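PDB 5TV7: putative peptidoglycan-binding/hydrolysing protein from Peptoclostridium difficile, which probably binds, and may hydrolyse, cell-wall peptidoglycan, and is captured here with glutamine hydroxamate bound. Local coordinates for residues A[111-122]-A[134-142]. Numbering follows the deposited sequence. Where two conformers were deposited one is given.
Sequences KGNSGKEVKAAQ and IDSSFGSKT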
ATOM      1  N   LYS A 111       2.912   4.230 -12.291  1.00 33.89           N
ATOM      2  CA  LYS A 111       1.939   5.311 -12.157  1.00 35.70           C
ATOM      3  C   LYS A 111       0.832   5.192 -13.211  1.00 36.64           C
ATOM      4  O   LYS A 111       1.112   5.040 -14.399  1.00 36.97           O
ATOM      5  CB  LYS A 111       2.612   6.686 -12.222  1.00 37.86           C
ATOM      6  CG  LYS A 111       1.638   7.822 -11.944  1.00 40.49           C
ATOM      7  CD  LYS A 111       2.320   9.164 -11.879  1.00 42.68           C
ATOM      8  CE  LYS A 111       1.303  10.234 -11.528  1.00 45.62           C
ATOM      9  NZ  LYS A 111       1.924  11.578 -11.609  1.00 48.36           N
ATOM     10  N   GLY A 112      -0.416   5.215 -12.746  1.00 36.11           N
ATOM     11  CA  GLY A 112      -1.568   5.052 -13.610  1.00 37.96           C
ATOM     12  C   GLY A 112      -2.318   3.750 -13.369  1.00 37.39           C
ATOM     13  O   GLY A 112      -3.522   3.685 -13.586  1.00 38.34           O
ATOM     14  N   ASN A 113      -1.608   2.715 -12.924  1.00 36.56           N
ATOM     15  CA  ASN A 113      -2.214   1.412 -12.650  1.00 36.77           C
ATOM     16  C   ASN A 113      -3.046   1.424 -11.370  1.00 37.17           C
ATOM     17  O   ASN A 113      -2.856   2.265 -10.485  1.00 36.15           O
ATOM     18  CB  ASN A 113      -1.141   0.328 -12.448  1.00 36.23           C
ATOM     19  CG  ASN A 113      -0.329   0.018 -13.701  1.00 37.65           C
ATOM     20  OD1 ASN A 113       0.732  -0.600 -13.610  1.00 37.14           O
ATOM     21  ND2 ASN A 113      -0.814   0.423 -14.855  1.00 39.77           N
ATOM     22  N   SER A 114      -3.997   0.490 -11.303  0.50 38.53           N
ATOM     23  CA  SER A 114      -4.876   0.302 -10.142  0.50 39.43           C
ATOM     24  C   SER A 114      -5.203  -1.180  -9.980  0.50 39.29           C
ATOM     25  O   SER A 114      -5.372  -1.881 -10.972  0.50 40.40           O
ATOM     26  CB  SER A 114      -6.173   1.100 -10.288  0.50 41.74           C
ATOM     27  OG  SER A 114      -5.921   2.491 -10.261  0.50 43.32           O
ATOM     28  N   GLY A 115      -5.311  -1.648  -8.735  1.00 38.21           N
ATOM     29  CA  GLY A 115      -5.595  -3.057  -8.464  1.00 38.87           C
ATOM     30  C   GLY A 115      -4.921  -3.594  -7.232  1.00 37.59           C
ATOM     31  O   GLY A 115      -4.316  -2.836  -6.458  1.00 35.76           O
ATOM     32  N   LYS A 116      -4.998  -4.909  -7.060  0.50 37.70           N
ATOM     33  CA  LYS A 116      -4.466  -5.566  -5.870  0.50 37.48           C
ATOM     34  C   LYS A 116      -2.946  -5.495  -5.736  0.50 35.36           C
ATOM     35  O   LYS A 116      -2.442  -5.464  -4.618  0.50 35.17           O
ATOM     36  CB  LYS A 116      -4.950  -7.018  -5.796  0.50 38.80           C
ATOM     37  CG  LYS A 116      -4.311  -7.964  -6.792  0.50 39.55           C
ATOM     38  CD  LYS A 116      -5.022  -9.311  -6.768  0.50 41.91           C
ATOM     39  CE  LYS A 116      -4.242 -10.372  -7.525  0.50 42.74           C
ATOM     40  NZ  LYS A 116      -3.917  -9.956  -8.915  0.50 43.42           N
ATOM     41  N   GLU A 117      -2.218  -5.479  -6.852  1.00 35.17           N
ATOM     42  CA  GLU A 117      -0.762  -5.347  -6.788  1.00 34.19           C
ATOM     43  C   GLU A 117      -0.389  -3.989  -6.215  1.00 31.68           C
ATOM     44  O   GLU A 117       0.515  -3.886  -5.392  1.00 29.47           O
ATOM     45  CB  GLU A 117      -0.081  -5.520  -8.149  1.00 35.90           C
ATOM     46  CG  GLU A 117      -0.137  -6.911  -8.748  1.00 37.68           C
ATOM     47  CD  GLU A 117      -1.458  -7.247  -9.402  1.00 40.53           C
ATOM     48  OE1 GLU A 117      -2.319  -6.345  -9.582  1.00 41.09           O
ATOM     49  OE2 GLU A 117      -1.633  -8.441  -9.734  1.00 44.46           O
ATOM     50  N   VAL A 118      -1.100  -2.959  -6.650  1.00 30.46           N
ATOM     51  CA  VAL A 118      -0.866  -1.607  -6.154  1.00 28.86           C
ATOM     52  C   VAL A 118      -1.133  -1.563  -4.643  1.00 28.63           C
ATOM     53  O   VAL A 118      -0.317  -1.019  -3.878  1.00 27.78           O
ATOM     54  CB  VAL A 118      -1.722  -0.570  -6.915  1.00 30.05           C
ATOM     55  CG1 VAL A 118      -1.589   0.811  -6.290  1.00 30.82           C
ATOM     56  CG2 VAL A 118      -1.302  -0.520  -8.372  1.00 30.39           C
ATOM     57  N   LYS A 119      -2.244  -2.168  -4.209  1.00 28.90           N
ATOM     58  CA  LYS A 119      -2.585  -2.198  -2.786  1.00 29.43           C
ATOM     59  C   LYS A 119      -1.487  -2.853  -1.966  1.00 27.67           C
ATOM     60  O   LYS A 119      -1.078  -2.319  -0.932  1.00 26.54           O
ATOM     61  CB  LYS A 119      -3.898  -2.934  -2.547  1.00 32.93           C
ATOM     62  CG  LYS A 119      -4.342  -2.931  -1.085  1.00 34.94           C
ATOM     63  CD  LYS A 119      -5.670  -3.632  -0.921  1.00 38.24           C
ATOM     64  CE  LYS A 119      -6.021  -3.734   0.543  1.00 41.76           C
ATOM     65  NZ  LYS A 119      -7.304  -4.461   0.733  1.00 46.11           N
ATOM     66  N   ALA A 120      -0.995  -3.991  -2.451  1.00 26.94           N
ATOM     67  CA  ALA A 120       0.055  -4.728  -1.763  1.00 27.69           C
ATOM     68  C   ALA A 120       1.306  -3.878  -1.605  1.00 26.55           C
ATOM     69  O   ALA A 120       1.891  -3.823  -0.521  1.00 26.91           O
ATOM     70  CB  ALA A 120       0.381  -6.017  -2.505  1.00 28.61           C
ATOM     71  N   ALA A 121       1.694  -3.190  -2.673  1.00 26.22           N
ATOM     72  CA  ALA A 121       2.873  -2.321  -2.626  1.00 25.85           C
ATOM     73  C   ALA A 121       2.661  -1.179  -1.636  1.00 26.02           C
ATOM     74  O   ALA A 121       3.565  -0.826  -0.899  1.00 25.11           O
ATOM     75  CB  ALA A 121       3.193  -1.771  -4.012  1.00 25.41           C
ATOM     76  N   GLN A 122       1.446  -0.629  -1.603  1.00 24.90           N
ATOM     77  CA  GLN A 122       1.139   0.481  -0.706  1.00 25.67           C
ATOM     78  C   GLN A 122       1.205   0.057   0.753  1.00 25.79           C
ATOM     79  O   GLN A 122       1.664   0.817   1.600  1.00 27.09           O
ATOM     80  CB  GLN A 122      -0.229   1.086  -1.046  1.00 26.13           C
ATOM     81  CG  GLN A 122      -0.166   1.893  -2.337  1.00 26.58           C
ATOM     82  CD  GLN A 122      -1.516   2.297  -2.884  1.00 28.51           C
ATOM     83  OE1 GLN A 122      -2.555   1.678  -2.592  1.00 29.71           O
ATOM     84  NE2 GLN A 122      -1.508   3.330  -3.712  1.00 29.27           N
ATOM     85  N   ILE A 134      -3.369   4.215   0.987  1.00 36.19           N
ATOM     86  CA  ILE A 134      -3.562   2.808   0.638  1.00 34.00           C
ATOM     87  C   ILE A 134      -4.955   2.640   0.044  1.00 34.18           C
ATOM     88  O   ILE A 134      -5.902   2.230   0.730  1.00 34.32           O
ATOM     89  CB  ILE A 134      -3.338   1.891   1.849  1.00 33.18           C
ATOM     90  CG1 ILE A 134      -1.936   2.141   2.422  1.00 32.55           C
ATOM     91  CG2 ILE A 134      -3.526   0.431   1.444  1.00 32.76           C
ATOM     92  CD1 ILE A 134      -1.724   1.558   3.796  1.00 33.30           C
ATOM     93  N   ASP A 135      -5.062   2.979  -1.241  1.00 34.67           N
ATOM     94  CA  ASP A 135      -6.338   2.934  -1.979  1.00 36.29           C
ATOM     95  C   ASP A 135      -6.280   2.168  -3.292  1.00 35.30           C
ATOM     96  O   ASP A 135      -7.168   2.313  -4.116  1.00 34.99           O
ATOM     97  CB  ASP A 135      -6.822   4.361  -2.255  1.00 39.40           C
ATOM     98  CG  ASP A 135      -5.857   5.172  -3.141  1.00 39.72           C
ATOM     99  OD1 ASP A 135      -4.786   4.654  -3.570  1.00 38.02           O
ATOM    100  OD2 ASP A 135      -6.187   6.351  -3.397  1.00 41.78           O
ATOM    101  N   SER A 136      -5.212   1.395  -3.506  1.00 33.63           N
ATOM    102  CA  SER A 136      -5.059   0.591  -4.732  1.00 34.15           C
ATOM    103  C   SER A 136      -4.824   1.379  -6.018  1.00 34.78           C
ATOM    104  O   SER A 136      -4.807   0.765  -7.067  1.00 35.54           O
ATOM    105  CB  SER A 136      -6.274  -0.344  -4.963  1.00 35.92           C
ATOM    106  OG  SER A 136      -6.571  -1.091  -3.811  1.00 36.45           O
ATOM    107  N   SER A 137      -4.669   2.710  -5.954  1.00 34.91           N
ATOM    108  CA  SER A 137      -4.373   3.516  -7.149  1.00 35.41           C
ATOM    109  C   SER A 137      -2.953   4.096  -7.065  1.00 33.05           C
ATOM    110  O   SER A 137      -2.599   4.761  -6.097  1.00 31.33           O
ATOM    111  CB  SER A 137      -5.399   4.623  -7.346  1.00 38.56           C
ATOM    112  OG  SER A 137      -6.605   4.089  -7.873  1.00 42.01           O
ATOM    113  N   PHE A 138      -2.164   3.820  -8.094  1.00 32.14           N
ATOM    114  CA  PHE A 138      -0.759   4.226  -8.171  1.00 31.70           C
ATOM    115  C   PHE A 138      -0.688   5.654  -8.730  1.00 32.81           C
ATOM    116  O   PHE A 138      -0.592   5.864  -9.949  1.00 32.91           O
ATOM    117  CB  PHE A 138      -0.008   3.234  -9.075  1.00 30.68           C
ATOM    118  CG  PHE A 138       1.497   3.229  -8.910  1.00 29.81           C
ATOM    119  CD1 PHE A 138       2.235   4.402  -8.840  1.00 29.76           C
ATOM    120  CD2 PHE A 138       2.191   2.014  -8.939  1.00 29.73           C
ATOM    121  CE1 PHE A 138       3.611   4.367  -8.735  1.00 28.79           C
ATOM    122  CE2 PHE A 138       3.566   1.977  -8.828  1.00 28.67           C
ATOM    123  CZ  PHE A 138       4.276   3.157  -8.724  1.00 28.17           C
ATOM    124  N   GLY A 139      -0.759   6.629  -7.825  1.00 32.87           N
ATOM    125  CA  GLY A 139      -0.673   8.042  -8.186  1.00 34.39           C
ATOM    126  C   GLY A 139       0.673   8.628  -7.805  1.00 34.27           C
ATOM    127  O   GLY A 139       1.644   7.903  -7.583  1.00 31.00           O
ATOM    128  N   SER A 140       0.714   9.951  -7.698  1.00 36.13           N
ATOM    129  CA  SER A 140       1.951  10.673  -7.404  1.00 37.28           C
ATOM    130  C   SER A 140       2.617  10.330  -6.079  1.00 36.17           C
ATOM    131  O   SER A 140       3.838  10.238  -6.023  1.00 35.90           O
ATOM    132  CB  SER A 140       1.704  12.177  -7.471  1.00 39.74           C
ATOM    133  OG  SER A 140       1.253  12.509  -8.771  1.00 43.90           O
ATOM    134  N   LYS A 141       1.829  10.160  -5.023  1.00 36.47           N
ATOM    135  CA  LYS A 141       2.391   9.832  -3.720  1.00 37.30           C
ATOM    136  C   LYS A 141       3.071   8.487  -3.722  1.00 33.88           C
ATOM    137  O   LYS A 141       4.128   8.346  -3.113  1.00 32.90           O
ATOM    138  CB  LYS A 141       1.347   9.905  -2.611  1.00 41.33           C
ATOM    139  CG  LYS A 141       0.918  11.333  -2.318  1.00 46.73           C
ATOM    140  CD  LYS A 141       0.015  11.442  -1.105  1.00 51.76           C
ATOM    141  CE  LYS A 141       0.720  11.000   0.177  1.00 52.98           C
ATOM    142  NZ  LYS A 141      -0.088  11.324   1.393  1.00 56.77           N
ATOM    143  N   THR A 142       2.472   7.517  -4.420  1.00 31.92           N
ATOM    144  CA  THR A 142       3.050   6.184  -4.545  1.00 30.39           C
ATOM    145  C   THR A 142       4.327   6.266  -5.373  1.00 29.36           C
ATOM    146  O   THR A 142       5.316   5.633  -5.033  1.00 28.98           O
ATOM    147  CB  THR A 142       2.081   5.162  -5.194  1.00 30.62           C
ATOM    148  OG1 THR A 142       0.862   5.088  -4.434  1.00 30.77           O
ATOM    149  CG2 THR A 142       2.713   3.775  -5.232  1.00 29.68           C
TER
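Gly112 N gives a backbone hydrogen bond to Phe138 O (2.9 Å), joining the loop before helix 116-127 to the loop before helix 140-152. Two more run from Phe138 N to Asn113 O and from Gly115 N to Ser136 O. These two frame Ser114 and Ser137, a single non-hydrogen-bonded antiparallel pair; the Gly112 bond lies beyond it. In one of two Ser114 conformers, Ser114 OG is within hydrogen-bonding distance of Ser137 OG (3.0 Å).

The Gln122 amide grips the second loop and the first turn of helix 140-152. Gln122 OE1 accepts Ser136 N through an in-plane lone pair (2.8 Å), and Asp135 N more weakly. Gln122 NE2 gives a nearly straight bond (168°) to Thr142 OG1 at 3.0 Å, within the amide plane, and a weak one to Ser137 O. Partners at both ends fix the amide's rotation. Ser137 N closes an Asx turn on Asp135 OD1, while Asp135 OD2 is held by His44 and Asn47.

The Phe138 ring is sandwiched. Thr142 CG2 sits over the centre of one face, and Lys111 N over the opposite face, toward the rim. With Val118 CG1 anti to the backbone N (chi1 174°), that methyl turns to the Ser136 carbonyl carbon and to Phe138 CB (4.0 Å). The extended Lys111 chain carries NZ to a hydrogen bond with Ser140 OG (3.1 Å).

These contacts tie together two helix-leading loops of the putative peptidoglycan-binding domain, consistent with the helical PGBD fold.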